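Local coordinates for protein ZmpA Glycopeptidase (Clostridium perfringens, PDB 6XSX) that acts as a glycopeptidase of the M60 metallopeptidase family, this chain being the catalytic module of a much longer modular protein, at residues T275-M280 against H305-K310; K218-Y223 against N300-H305; V312-T317 against A434-Y439; V295-N300 against S350-L355. All coordinates share one frame; numbering follows the deposited sequence.

In the fold
Contacts 1 and 2 both use helix 301-309 of the peptidase domain, and contact 4 holds the residues just before it. Contact 2 is buried and joins this helix to helix 206-224 by an aromatic stack and two hydrogen bonds. Contact 1 uses the other end of the same helix. It is only partly buried and mixes a Met-aromatic contact with an exposed lysine. Contact 4 is also buried but has no hydrogen bond across it, and valines carry it. Contact 3 lies farther out, about 17 Å between its centre and that of the chain. It ties the segment after helix 301-309 to residues 434-439 through polar bonds to an aspartate and from a tyrosine hydroxyl.

Contact 1: residues T275-M280 against H305-K310; sequences TGWGFM and HFERIK
The turn and first residues of the HExxH-bearing helix 277-286 pack on the last turn of helix 301-309 and on Lys310 just past it. Thr275, Trp277 and Met280 meet Phe306, Glu307 and Lys310. The HExxH sequence is consistent with the zinc-binding motif of metallopeptidases, though no metal is bound to it here. Trp277 touches this motif, as its ring meets that of His281. The apolar part of the contact centres on Phe306. Met280 SD lies over a face of the ring, 4.4 Å from the centroid of Phe306 and 12° off its normal, a Met-aromatic contact. The Met280 chain is bent at chi2 and chi3, which folds the thioether over that ring. Thr275 comes obliquely to the same ring, with its CB 3.6 Å from Phe306 CD1. Glu307 reaches the edge of the Trp277 indole, where Glu307 OE1 is 3.7 Å from Trp277 CE3. The carboxylate and indole planes are 42° apart. Beyond the contact, Arg318 forms a salt bridge with this carboxylate, and Asn315 N donates to Glu307 OE1. A water accepts a weak bond from Trp277 N and donates to Glu307 OE2 at 2.8 Å. Lys310, an exposed residue, curls back over the helix end. Its ammonium group bridges both segments: Lys310 NZ donates to Phe306 O at 2.9 Å, from above the carbonyl plane. Lys310 NZ also makes a weak bond of 3.1 Å to Thr275 O and a bond of 2.9 Å to Thr275 OG1.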
loop_
_atom_site.group_PDB
_atom_site.type_symbol
_atom_site.label_atom_id
_atom_site.label_comp_id
_atom_site.label_asym_id
_atom_site.label_seq_id
_atom_site.Cartn_x
_atom_site.Cartn_y
_atom_site.Cartn_z
ATOM N N THR A 275 7.594 -5.516 1.507
ATOM C CA THR A 275 6.265 -5.020 1.839
ATOM C C THR A 275 6.291 -4.175 3.112
ATOM O O THR A 275 5.277 -4.069 3.806
ATOM C CB THR A 275 5.218 -6.137 1.950
ATOM O OG1 THR A 275 5.670 -7.109 2.888
ATOM C CG2 THR A 275 4.900 -6.799 0.629
ATOM N N GLY A 276 7.456 -3.594 3.420
ATOM C CA GLY A 276 7.585 -2.677 4.539
ATOM C C GLY A 276 6.939 -1.329 4.226
ATOM O O GLY A 276 6.437 -1.115 3.114
ATOM N N TRP A 277 6.986 -0.420 5.214
ATOM C CA TRP A 277 6.219 0.820 5.192
ATOM C C TRP A 277 6.477 1.638 3.921
ATOM O O TRP A 277 5.533 2.074 3.260
ATOM C CB TRP A 277 6.462 1.652 6.459
ATOM C CG TRP A 277 5.616 2.888 6.474
ATOM C CD1 TRP A 277 5.910 4.080 5.878
ATOM C CD2 TRP A 277 4.296 3.034 7.029
ATOM N NE1 TRP A 277 4.874 4.959 6.037
ATOM C CE2 TRP A 277 3.871 4.350 6.744
ATOM C CE3 TRP A 277 3.439 2.193 7.753
ATOM C CZ2 TRP A 277 2.633 4.848 7.159
ATOM C CZ3 TRP A 277 2.220 2.686 8.166
ATOM C CH2 TRP A 277 1.826 3.994 7.875
ATOM N N GLY A 278 7.756 1.897 3.617
ATOM C CA GLY A 278 8.148 2.687 2.456
ATOM C C GLY A 278 7.425 2.278 1.169
ATOM O O GLY A 278 6.784 3.111 0.537
ATOM N N PHE A 279 7.503 0.991 0.797
ATOM C CA PHE A 279 6.922 0.528 -0.457
ATOM C C PHE A 279 5.399 0.571 -0.420
ATOM O O PHE A 279 4.772 1.036 -1.372
ATOM C CB PHE A 279 7.423 -0.869 -0.831
ATOM C CG PHE A 279 8.756 -0.858 -1.539
ATOM C CD1 PHE A 279 8.824 -0.720 -2.919
ATOM C CD2 PHE A 279 9.940 -0.935 -0.819
ATOM C CE1 PHE A 279 10.049 -0.690 -3.572
ATOM C CE2 PHE A 279 11.164 -0.908 -1.471
ATOM C CZ PHE A 279 11.217 -0.780 -2.845
ATOM N N MET A 280 4.806 0.075 0.674
ATOM C CA MET A 280 3.368 -0.130 0.716
ATOM C C MET A 280 2.631 1.194 0.914
ATOM O O MET A 280 1.497 1.347 0.467
ATOM C CB MET A 280 2.987 -1.162 1.780
ATOM C CG MET A 280 3.574 -2.531 1.479
ATOM S SD MET A 280 3.200 -3.068 -0.227
ATOM C CE MET A 280 1.436 -3.327 -0.098
ATOM N N HIS A 305 -1.646 -2.828 7.276
ATOM C CA HIS A 305 -2.125 -4.187 7.057
ATOM C C HIS A 305 -0.962 -5.117 6.730
ATOM O O HIS A 305 -0.871 -6.215 7.296
ATOM C CB HIS A 305 -3.221 -4.216 5.981
ATOM C CG HIS A 305 -3.646 -5.572 5.519
ATOM N ND1 HIS A 305 -4.363 -6.444 6.315
ATOM C CD2 HIS A 305 -3.504 -6.184 4.320
ATOM C CE1 HIS A 305 -4.645 -7.535 5.631
ATOM N NE2 HIS A 305 -4.108 -7.409 4.402
ATOM N N PHE A 306 -0.070 -4.643 5.843
ATOM C CA PHE A 306 1.085 -5.405 5.402
ATOM C C PHE A 306 2.042 -5.641 6.566
ATOM O O PHE A 306 2.714 -6.670 6.599
ATOM C CB PHE A 306 1.694 -4.824 4.118
ATOM C CG PHE A 306 1.149 -5.463 2.862
ATOM C CD1 PHE A 306 1.685 -6.648 2.377
ATOM C CD2 PHE A 306 0.073 -4.906 2.187
ATOM C CE1 PHE A 306 1.165 -7.253 1.239
ATOM C CE2 PHE A 306 -0.451 -5.509 1.051
ATOM C CZ PHE A 306 0.106 -6.678 0.574
ATOM N N GLU A 307 2.083 -4.688 7.509
ATOM C CA GLU A 307 2.811 -4.868 8.756
ATOM C C GLU A 307 2.165 -5.983 9.582
ATOM O O GLU A 307 2.850 -6.898 10.046
ATOM C CB GLU A 307 2.884 -3.543 9.518
ATOM C CG GLU A 307 4.021 -2.666 9.029
ATOM C CD GLU A 307 4.056 -1.246 9.565
ATOM O OE1 GLU A 307 2.981 -0.726 9.967
ATOM O OE2 GLU A 307 5.159 -0.663 9.567
ATOM N N ARG A 308 0.842 -5.915 9.744
ATOM C CA ARG A 308 0.135 -6.878 10.576
ATOM C C ARG A 308 0.246 -8.291 10.001
ATOM O O ARG A 308 0.492 -9.234 10.750
ATOM C CB ARG A 308 -1.337 -6.495 10.741
ATOM C CG ARG A 308 -2.160 -7.533 11.488
ATOM C CD ARG A 308 -3.637 -7.331 11.208
ATOM N NE ARG A 308 -4.486 -8.041 12.155
ATOM C CZ ARG A 308 -5.800 -7.872 12.296
ATOM N NH1 ARG A 308 -6.461 -7.010 11.538
ATOM N NH2 ARG A 308 -6.450 -8.580 13.197
ATOM N N ILE A 309 0.066 -8.449 8.681
ATOM C CA ILE A 309 0.018 -9.806 8.147
ATOM C C ILE A 309 1.392 -10.470 8.213
ATOM O O ILE A 309 1.470 -11.675 8.038
ATOM C CB ILE A 309 -0.607 -9.901 6.740
ATOM C CG1 ILE A 309 0.241 -9.195 5.676
ATOM C CG2 ILE A 309 -2.049 -9.422 6.766
ATOM C CD1 ILE A 309 -0.347 -9.236 4.286
ATOM N N LYS A 310 2.457 -9.698 8.487
ATOM C CA LYS A 310 3.798 -10.257 8.605
ATOM C C LYS A 310 4.217 -10.374 10.073
ATOM O O LYS A 310 5.329 -10.811 10.360
ATOM C CB LYS A 310 4.815 -9.426 7.811
ATOM C CG LYS A 310 4.736 -9.530 6.288
ATOM C CD LYS A 310 5.971 -8.986 5.549
ATOM C CE LYS A 310 6.454 -7.634 6.041
ATOM N NZ LYS A 310 5.516 -6.530 5.712
HETATM O O HOH W 1 7.134 -1.548 7.788
#

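Contact 2: residues K218-Y223 against N300-H305; sequences KETMKY and NMLPLH
Glu219 and His305 meet through a short hydrogen bond, with His305 NE2 donating to Glu219 OE2 at 2.5 Å. The N-H points nearly straight at the oxygen, 167°. Glu219 OE2 accepts with its anti lone pair, away from the other carboxylate oxygen. The acceptor lies in the imidazole plane, and the carboxylate is nearly coplanar with the ring. One face of this imidazole is covered by Tyr223 in an offset stack. The centroids of the Tyr223 and His305 rings are 3.9 Å apart and their planes are nearly parallel. His305 CB also sits over the tyrosine face as a CH-pi contact. These groups join helix 206-224 to helix 301-309, whose short segments cross at 123° with axes 11.0 Å apart. Tyr223 CG is anti to the backbone N, chi1 -175°, which sends the phenol across to the other helix. There Tyr223 OH donates to Met301 O at 2.8 Å. The same oxygen accepts the helical bond from His305 N on the opposite face of its plane. Leu302 CD1 packs 3.8 Å from Tyr223 CD2 and also touches Thr220. Thr220 OG1 itself is bonded to Val216 O, one turn earlier. Farther out, Trp366 meets the Tyr223 ring, and Trp356 and Gln359 of helix 347-361 pack on Met301.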
loop_
_atom_site.group_PDB
_atom_site.type_symbol
_atom_site.label_atom_id
_atom_site.label_comp_id
_atom_site.label_asym_id
_atom_site.label_seq_id
_atom_site.Cartn_x
_atom_site.Cartn_y
_atom_site.Cartn_z
ATOM N N LYS A 218 -2.713 -9.096 -5.328
ATOM C CA LYS A 218 -3.821 -9.934 -4.886
ATOM C C LYS A 218 -4.254 -9.522 -3.475
ATOM O O LYS A 218 -5.411 -9.181 -3.251
ATOM C CB LYS A 218 -3.428 -11.413 -4.952
ATOM C CG LYS A 218 -4.590 -12.399 -4.932
ATOM C CD LYS A 218 -4.149 -13.827 -5.195
ATOM C CE LYS A 218 -5.127 -14.857 -4.670
ATOM N NZ LYS A 218 -4.406 -16.055 -4.171
ATOM N N GLU A 219 -3.311 -9.542 -2.529
ATOM C CA GLU A 219 -3.599 -9.220 -1.138
ATOM C C GLU A 219 -4.162 -7.797 -1.044
ATOM O O GLU A 219 -5.153 -7.575 -0.353
ATOM C CB GLU A 219 -2.360 -9.474 -0.267
ATOM C CG GLU A 219 -2.551 -9.221 1.222
ATOM C CD GLU A 219 -3.749 -9.911 1.858
ATOM O OE1 GLU A 219 -4.123 -11.002 1.389
ATOM O OE2 GLU A 219 -4.316 -9.351 2.811
ATOM N N THR A 220 -3.571 -6.857 -1.796
ATOM C CA THR A 220 -3.997 -5.466 -1.765
ATOM C C THR A 220 -5.437 -5.339 -2.250
ATOM O O THR A 220 -6.239 -4.612 -1.663
ATOM C CB THR A 220 -3.100 -4.539 -2.597
ATOM O OG1 THR A 220 -1.831 -4.458 -1.948
ATOM C CG2 THR A 220 -3.673 -3.143 -2.735
ATOM N N MET A 221 -5.760 -6.060 -3.323
ATOM C CA MET A 221 -7.070 -5.875 -3.909
ATOM C C MET A 221 -8.142 -6.544 -3.047
ATOM O O MET A 221 -9.229 -5.993 -2.886
ATOM C CB MET A 221 -7.095 -6.320 -5.373
ATOM C CG MET A 221 -6.442 -5.264 -6.235
ATOM S SD MET A 221 -6.419 -5.605 -7.990
ATOM C CE MET A 221 -8.087 -5.135 -8.451
ATOM N N LYS A 222 -7.806 -7.688 -2.439
ATOM C CA LYS A 222 -8.674 -8.289 -1.435
ATOM C C LYS A 222 -8.924 -7.309 -0.279
ATOM O O LYS A 222 -10.070 -7.042 0.077
ATOM C CB LYS A 222 -8.079 -9.611 -0.942
ATOM C CG LYS A 222 -8.900 -10.314 0.132
ATOM C CD LYS A 222 -8.226 -11.585 0.604
ATOM C CE LYS A 222 -8.718 -12.053 1.957
ATOM N NZ LYS A 222 -7.950 -13.239 2.414
ATOM N N TYR A 223 -7.853 -6.754 0.297
ATOM C CA TYR A 223 -7.981 -5.816 1.406
ATOM C C TYR A 223 -8.852 -4.613 1.038
ATOM O O TYR A 223 -9.535 -4.072 1.907
ATOM C CB TYR A 223 -6.598 -5.377 1.895
ATOM C CG TYR A 223 -6.531 -4.499 3.124
ATOM C CD1 TYR A 223 -7.073 -4.889 4.345
ATOM C CD2 TYR A 223 -5.843 -3.295 3.081
ATOM C CE1 TYR A 223 -6.955 -4.088 5.474
ATOM C CE2 TYR A 223 -5.724 -2.477 4.193
ATOM C CZ TYR A 223 -6.284 -2.874 5.394
ATOM O OH TYR A 223 -6.139 -2.065 6.483
ATOM N N ASN A 300 -3.004 4.933 4.609
ATOM C CA ASN A 300 -2.096 4.323 5.566
ATOM C C ASN A 300 -2.596 2.946 6.001
ATOM O O ASN A 300 -1.855 2.168 6.594
ATOM C CB ASN A 300 -1.969 5.201 6.810
ATOM C CG ASN A 300 -1.340 6.539 6.499
ATOM O OD1 ASN A 300 -0.234 6.594 5.979
ATOM N ND2 ASN A 300 -2.042 7.619 6.806
ATOM N N MET A 301 -3.878 2.673 5.765
ATOM C CA MET A 301 -4.438 1.402 6.185
ATOM C C MET A 301 -3.720 0.273 5.455
ATOM O O MET A 301 -3.621 -0.839 5.987
ATOM C CB MET A 301 -5.941 1.322 5.908
ATOM C CG MET A 301 -6.769 2.175 6.854
ATOM S SD MET A 301 -6.726 1.615 8.601
ATOM C CE MET A 301 -7.780 0.173 8.489
ATOM N N LEU A 302 -3.197 0.578 4.251
ATOM C CA LEU A 302 -2.552 -0.452 3.449
ATOM C C LEU A 302 -1.207 -0.856 4.059
ATOM O O LEU A 302 -1.010 -2.031 4.372
ATOM C CB LEU A 302 -2.456 -0.071 1.962
ATOM C CG LEU A 302 -1.872 -1.170 1.066
ATOM C CD1 LEU A 302 -2.800 -2.378 0.984
ATOM C CD2 LEU A 302 -1.557 -0.658 -0.332
ATOM N N PRO A 303 -0.219 0.054 4.242
ATOM C CA PRO A 303 1.038 -0.345 4.876
ATOM C C PRO A 303 0.846 -0.963 6.268
ATOM O O PRO A 303 1.550 -1.914 6.608
ATOM C CB PRO A 303 1.901 0.927 4.830
ATOM C CG PRO A 303 0.900 2.064 4.666
ATOM C CD PRO A 303 -0.207 1.467 3.820
ATOM N N LEU A 304 -0.133 -0.466 7.049
ATOM C CA LEU A 304 -0.397 -1.028 8.373
ATOM C C LEU A 304 -0.800 -2.501 8.263
ATOM O O LEU A 304 -0.335 -3.315 9.052
ATOM C CB LEU A 304 -1.469 -0.220 9.115
ATOM C CG LEU A 304 -1.076 1.192 9.555
ATOM C CD1 LEU A 304 -2.300 1.976 10.009
ATOM C CD2 LEU A 304 -0.028 1.173 10.652
ATOM N N HIS A 305 -1.646 -2.828 7.276
ATOM C CA HIS A 305 -2.125 -4.187 7.057
ATOM C C HIS A 305 -0.962 -5.117 6.730
ATOM O O HIS A 305 -0.871 -6.215 7.296
ATOM C CB HIS A 305 -3.221 -4.216 5.981
ATOM C CG HIS A 305 -3.646 -5.572 5.519
ATOM N ND1 HIS A 305 -4.363 -6.444 6.315
ATOM C CD2 HIS A 305 -3.504 -6.184 4.320
ATOM C CE1 HIS A 305 -4.645 -7.535 5.631
ATOM N NE2 HIS A 305 -4.108 -7.409 4.402
#

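Contact 3: residues V312-T317 against A434-Y439; sequences VPSNIT and ANDKMY. With EDO (1,2-ethanediol), chain E.
Asp436 is turned to the hydroxyls of Ser314 and Thr317, and Tyr439 to the backbone around Val312 and Ser314. Ser314 OG donates to Asp436 OD2 at 2.5 Å, a very short bond. Ser314 N adds a weak bond of 3.3 Å to Asp436 OD2. Thr317 OG1 donates to the same Asp436 OD2 at 2.7 Å, on its anti side and 27° out of the carboxylate plane. The Thr317 and Asp436 side chains run past each other in opposite directions. Ser314 is also the N-cap of helix 315-318, and its OG accepts a weak bond from Ile316 N. The phenol of Tyr439 reaches out hydroxyl first, with Val312 O near the plane of its ring. Tyr439 OH donates to Val312 O at 2.7 Å, tilted 24° from the carbonyl plane. Tyr439 CG stands between its backbone N and carbonyl carbon, chi1 71°. This turns the ring back so that one face lies by Asp436 O. The contact fastens the residues after helix 301-309 to residues 436-439, at and just before helix 437-440. Beyond it, Trp322 NE1 bonds to Asp436 OD2 and Trp356 NE1 to Asp436 OD1. A buried carboxylate met by two hydroxyls and two indole N-H groups would probably be stabilised as the anion.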
loop_
_atom_site.group_PDB
_atom_site.type_symbol
_atom_site.label_atom_id
_atom_site.label_comp_id
_atom_site.label_asym_id
_atom_site.label_seq_id
_atom_site.Cartn_x
_atom_site.Cartn_y
_atom_site.Cartn_z
ATOM N N VAL A 312 4.650 -7.834 12.038
ATOM C CA VAL A 312 5.549 -6.727 12.320
ATOM C C VAL A 312 4.761 -5.686 13.113
ATOM O O VAL A 312 3.628 -5.361 12.743
ATOM C CB VAL A 312 6.117 -6.140 11.010
ATOM C CG1 VAL A 312 6.809 -4.804 11.217
ATOM C CG2 VAL A 312 7.049 -7.121 10.310
ATOM N N PRO A 313 5.310 -5.164 14.237
ATOM C CA PRO A 313 4.658 -4.074 14.965
ATOM C C PRO A 313 4.372 -2.906 14.023
ATOM O O PRO A 313 5.273 -2.418 13.346
ATOM C CB PRO A 313 5.691 -3.715 16.045
ATOM C CG PRO A 313 6.434 -5.031 16.279
ATOM C CD PRO A 313 6.539 -5.647 14.897
ATOM N N SER A 314 3.102 -2.470 13.986
ATOM C CA SER A 314 2.681 -1.436 13.058
ATOM C C SER A 314 3.427 -0.130 13.324
ATOM O O SER A 314 4.002 0.072 14.393
ATOM C CB SER A 314 1.184 -1.233 13.071
ATOM O OG SER A 314 0.809 -0.211 13.984
ATOM N N ASN A 315 3.412 0.752 12.320
ATOM C CA ASN A 315 4.042 2.057 12.434
ATOM C C ASN A 315 3.489 2.783 13.660
ATOM O O ASN A 315 4.184 3.569 14.298
ATOM C CB ASN A 315 3.812 2.891 11.174
ATOM C CG ASN A 315 4.894 3.918 10.921
ATOM O OD1 ASN A 315 5.924 3.929 11.597
ATOM N ND2 ASN A 315 4.679 4.764 9.925
ATOM N N ILE A 316 2.230 2.494 14.000
ATOM C CA ILE A 316 1.633 3.156 15.146
ATOM C C ILE A 316 2.381 2.746 16.418
ATOM O O ILE A 316 2.597 3.579 17.303
ATOM C CB ILE A 316 0.103 2.967 15.196
ATOM C CG1 ILE A 316 -0.550 3.520 13.922
ATOM C CG2 ILE A 316 -0.463 3.626 16.441
ATOM C CD1 ILE A 316 -2.049 3.308 13.824
ATOM N N THR A 317 2.824 1.483 16.492
ATOM C CA THR A 317 3.696 1.071 17.587
ATOM C C THR A 317 5.081 1.687 17.401
ATOM O O THR A 317 5.665 2.211 18.348
ATOM C CB THR A 317 3.762 -0.455 17.729
ATOM O OG1 THR A 317 2.468 -0.891 18.148
ATOM C CG2 THR A 317 4.807 -0.922 18.725
ATOM N N ALA A 434 -8.344 -0.888 21.455
ATOM C CA ALA A 434 -7.642 -1.757 20.518
ATOM C C ALA A 434 -6.233 -1.222 20.272
ATOM O O ALA A 434 -6.038 -0.009 20.182
ATOM C CB ALA A 434 -8.392 -1.878 19.208
ATOM N N ASN A 435 -5.273 -2.147 20.168
ATOM C CA ASN A 435 -3.884 -1.822 19.866
ATOM C C ASN A 435 -3.193 -3.055 19.284
ATOM O O ASN A 435 -3.754 -4.149 19.293
ATOM C CB ASN A 435 -3.165 -1.211 21.076
ATOM C CG ASN A 435 -2.922 -2.209 22.185
ATOM O OD1 ASN A 435 -2.004 -3.016 22.092
ATOM N ND2 ASN A 435 -3.740 -2.174 23.230
ATOM N N ASP A 436 -1.969 -2.858 18.777
ATOM C CA ASP A 436 -1.215 -3.855 18.039
ATOM C C ASP A 436 -0.977 -5.137 18.836
ATOM O O ASP A 436 -0.747 -6.179 18.221
ATOM C CB ASP A 436 0.085 -3.279 17.457
ATOM C CG ASP A 436 -0.143 -2.214 16.397
ATOM O OD1 ASP A 436 -1.243 -2.160 15.842
ATOM O OD2 ASP A 436 0.773 -1.430 16.155
ATOM N N LYS A 437 -1.032 -5.087 20.177
ATOM C CA LYS A 437 -0.834 -6.306 20.959
ATOM C C LYS A 437 -1.839 -7.389 20.557
ATOM O O LYS A 437 -1.549 -8.578 20.681
ATOM C CB LYS A 437 -0.859 -6.046 22.468
ATOM C CG LYS A 437 0.296 -5.196 22.977
ATOM C CD LYS A 437 0.612 -5.425 24.441
ATOM C CE LYS A 437 1.047 -6.844 24.735
ATOM N NZ LYS A 437 1.260 -7.045 26.187
ATOM N N MET A 438 -2.992 -6.967 20.028
ATOM C CA MET A 438 -4.067 -7.878 19.650
ATOM C C MET A 438 -3.588 -8.896 18.608
ATOM O O MET A 438 -4.089 -10.014 18.597
ATOM C CB MET A 438 -5.292 -7.124 19.116
ATOM C CG MET A 438 -6.079 -6.384 20.203
ATOM S SD MET A 438 -7.252 -5.196 19.482
ATOM C CE MET A 438 -8.378 -6.329 18.665
ATOM N N TYR A 439 -2.620 -8.524 17.749
ATOM C CA TYR A 439 -2.006 -9.502 16.858
ATOM C C TYR A 439 -0.614 -9.924 17.334
ATOM O O TYR A 439 -0.230 -11.079 17.136
ATOM C CB TYR A 439 -2.051 -9.083 15.383
ATOM C CG TYR A 439 -1.147 -7.939 14.990
ATOM C CD1 TYR A 439 -1.626 -6.639 14.957
ATOM C CD2 TYR A 439 0.179 -8.148 14.642
ATOM C CE1 TYR A 439 -0.818 -5.574 14.590
ATOM C CE2 TYR A 439 1.006 -7.095 14.271
ATOM C CZ TYR A 439 0.502 -5.802 14.242
ATOM O OH TYR A 439 1.289 -4.746 13.863
HETATM C C1 EDO E . -0.171 -5.021 29.226
HETATM O O1 EDO E . -0.250 -5.478 27.886
HETATM C C2 EDO E . 1.121 -5.308 29.899
HETATM O O2 EDO E . 1.861 -6.314 29.263
#

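Contact 4: residues V295-N300 against S350-L355; sequences VEVTNN and SHVAPL
Val297 of the short helix 295-298 presses against Val352 of helix 347-361, a helix-to-helix packing within the peptidase domain. This is the tight part. Val297 CG1 is anti to the backbone N, chi1 171°, and rests directly on the other helix backbone, 3.6 Å from Val352 N. Val297 CG1 also lies 3.8 Å from Val352 CB. In return, Val352 CG2 comes within 3.5 Å of Val297 O. The CA atoms of Val297 and Val352 are 5.6 Å apart, which brings the backbones close. No hydrogen bond crosses the contact. The outer side is looser. His351 offers its CB, 3.8 Å from Val297 CG1, while its ring turns away and the residue stays partly exposed. At the buried end the two segments touch more lightly, Thr298 CG2 being 4.0 Å from Leu355 CD1. Trp390 of helix 383-398 packs there on Val297, Thr298 and Leu355. Helix 347-361 is kinked at Pro354 and Leu355, and Pro354 has no N-H to give. Asn300 comes nearest through its CB, 4.3 Å from Val352 CG1. Its amide turns back within its own segment, and Asn300 ND2 makes a weak bond of 2.7 Å to Val297 O.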
loop_
_atom_site.group_PDB
_atom_site.type_symbol
_atom_site.label_atom_id
_atom_site.label_comp_id
_atom_site.label_asym_id
_atom_site.label_seq_id
_atom_site.Cartn_x
_atom_site.Cartn_y
_atom_site.Cartn_z
ATOM N N VAL A 295 -7.850 10.829 1.593
ATOM C CA VAL A 295 -7.038 9.696 1.170
ATOM C C VAL A 295 -5.666 9.728 1.846
ATOM O O VAL A 295 -5.063 8.675 2.062
ATOM C CB VAL A 295 -6.961 9.544 -0.363
ATOM C CG1 VAL A 295 -8.311 9.154 -0.939
ATOM C CG2 VAL A 295 -6.394 10.777 -1.063
ATOM N N GLU A 296 -5.205 10.930 2.223
ATOM C CA GLU A 296 -3.936 11.094 2.921
ATOM C C GLU A 296 -3.988 10.370 4.266
ATOM O O GLU A 296 -2.966 9.945 4.804
ATOM C CB GLU A 296 -3.611 12.575 3.116
ATOM C CG GLU A 296 -3.373 13.319 1.812
ATOM C CD GLU A 296 -4.591 13.928 1.127
ATOM O OE1 GLU A 296 -5.730 13.781 1.650
ATOM O OE2 GLU A 296 -4.399 14.553 0.060
ATOM N N VAL A 297 -5.193 10.243 4.825
ATOM C CA VAL A 297 -5.313 9.547 6.095
ATOM C C VAL A 297 -5.494 8.061 5.796
ATOM O O VAL A 297 -4.695 7.245 6.256
ATOM C CB VAL A 297 -6.428 10.139 6.981
ATOM C CG1 VAL A 297 -6.697 9.289 8.210
ATOM C CG2 VAL A 297 -6.115 11.574 7.395
ATOM N N THR A 298 -6.491 7.749 4.951
ATOM C CA THR A 298 -7.013 6.400 4.813
ATOM C C THR A 298 -6.021 5.484 4.097
ATOM O O THR A 298 -6.083 4.274 4.279
ATOM C CB THR A 298 -8.426 6.367 4.207
ATOM O OG1 THR A 298 -8.437 6.995 2.924
ATOM C CG2 THR A 298 -9.469 6.997 5.099
ATOM N N ASN A 299 -5.081 6.049 3.324
ATOM C CA ASN A 299 -4.202 5.222 2.505
ATOM C C ASN A 299 -3.175 4.478 3.367
ATOM O O ASN A 299 -2.576 3.496 2.926
ATOM C CB ASN A 299 -3.659 5.976 1.285
ATOM C CG ASN A 299 -4.712 6.189 0.210
ATOM O OD1 ASN A 299 -5.780 5.578 0.246
ATOM N ND2 ASN A 299 -4.425 7.042 -0.764
ATOM N N ASN A 300 -3.004 4.933 4.609
ATOM C CA ASN A 300 -2.096 4.323 5.566
ATOM C C ASN A 300 -2.596 2.946 6.001
ATOM O O ASN A 300 -1.855 2.168 6.594
ATOM C CB ASN A 300 -1.969 5.201 6.810
ATOM C CG ASN A 300 -1.340 6.539 6.499
ATOM O OD1 ASN A 300 -0.234 6.594 5.979
ATOM N ND2 ASN A 300 -2.042 7.619 6.806
ATOM N N SER A 350 -2.331 9.407 13.829
ATOM C CA SER A 350 -3.338 9.716 14.829
ATOM C C SER A 350 -4.724 9.758 14.192
ATOM O O SER A 350 -5.703 9.327 14.799
ATOM C CB SER A 350 -3.038 11.021 15.531
ATOM O OG SER A 350 -2.019 10.825 16.488
ATOM N N HIS A 351 -4.800 10.322 12.987
ATOM C CA HIS A 351 -6.081 10.469 12.324
ATOM C C HIS A 351 -6.602 9.111 11.866
ATOM O O HIS A 351 -7.813 8.904 11.845
ATOM C CB HIS A 351 -6.024 11.535 11.216
ATOM C CG HIS A 351 -6.229 12.918 11.747
ATOM N ND1 HIS A 351 -7.489 13.447 11.966
ATOM C CD2 HIS A 351 -5.350 13.864 12.151
ATOM C CE1 HIS A 351 -7.376 14.668 12.458
ATOM N NE2 HIS A 351 -6.073 14.944 12.585
ATOM N N VAL A 352 -5.690 8.195 11.511
ATOM C CA VAL A 352 -6.095 6.896 10.982
ATOM C C VAL A 352 -6.392 5.924 12.128
ATOM O O VAL A 352 -7.123 4.952 11.928
ATOM C CB VAL A 352 -5.076 6.317 9.973
ATOM C CG1 VAL A 352 -3.907 5.619 10.655
ATOM C CG2 VAL A 352 -5.747 5.371 8.983
ATOM N N ALA A 353 -5.854 6.229 13.325
ATOM C CA ALA A 353 -5.901 5.349 14.490
ATOM C C ALA A 353 -7.290 4.736 14.710
ATOM O O ALA A 353 -7.396 3.517 14.858
ATOM C CB ALA A 353 -5.399 6.058 15.729
ATOM N N PRO A 354 -8.391 5.524 14.762
ATOM C CA PRO A 354 -9.718 4.960 15.028
ATOM C C PRO A 354 -10.174 3.896 14.028
ATOM O O PRO A 354 -10.920 2.979 14.382
ATOM C CB PRO A 354 -10.653 6.186 14.967
ATOM C CG PRO A 354 -9.865 7.224 14.185
ATOM C CD PRO A 354 -8.431 6.989 14.607
ATOM N N LEU A 355 -9.734 4.054 12.775
ATOM C CA LEU A 355 -10.092 3.154 11.689
ATOM C C LEU A 355 -9.249 1.885 11.794
ATOM O O LEU A 355 -9.751 0.784 11.586
ATOM C CB LEU A 355 -9.866 3.858 10.345
ATOM C CG LEU A 355 -10.802 5.040 10.063
ATOM C CD1 LEU A 355 -10.355 5.813 8.829
ATOM C CD2 LEU A 355 -12.241 4.585 9.906
#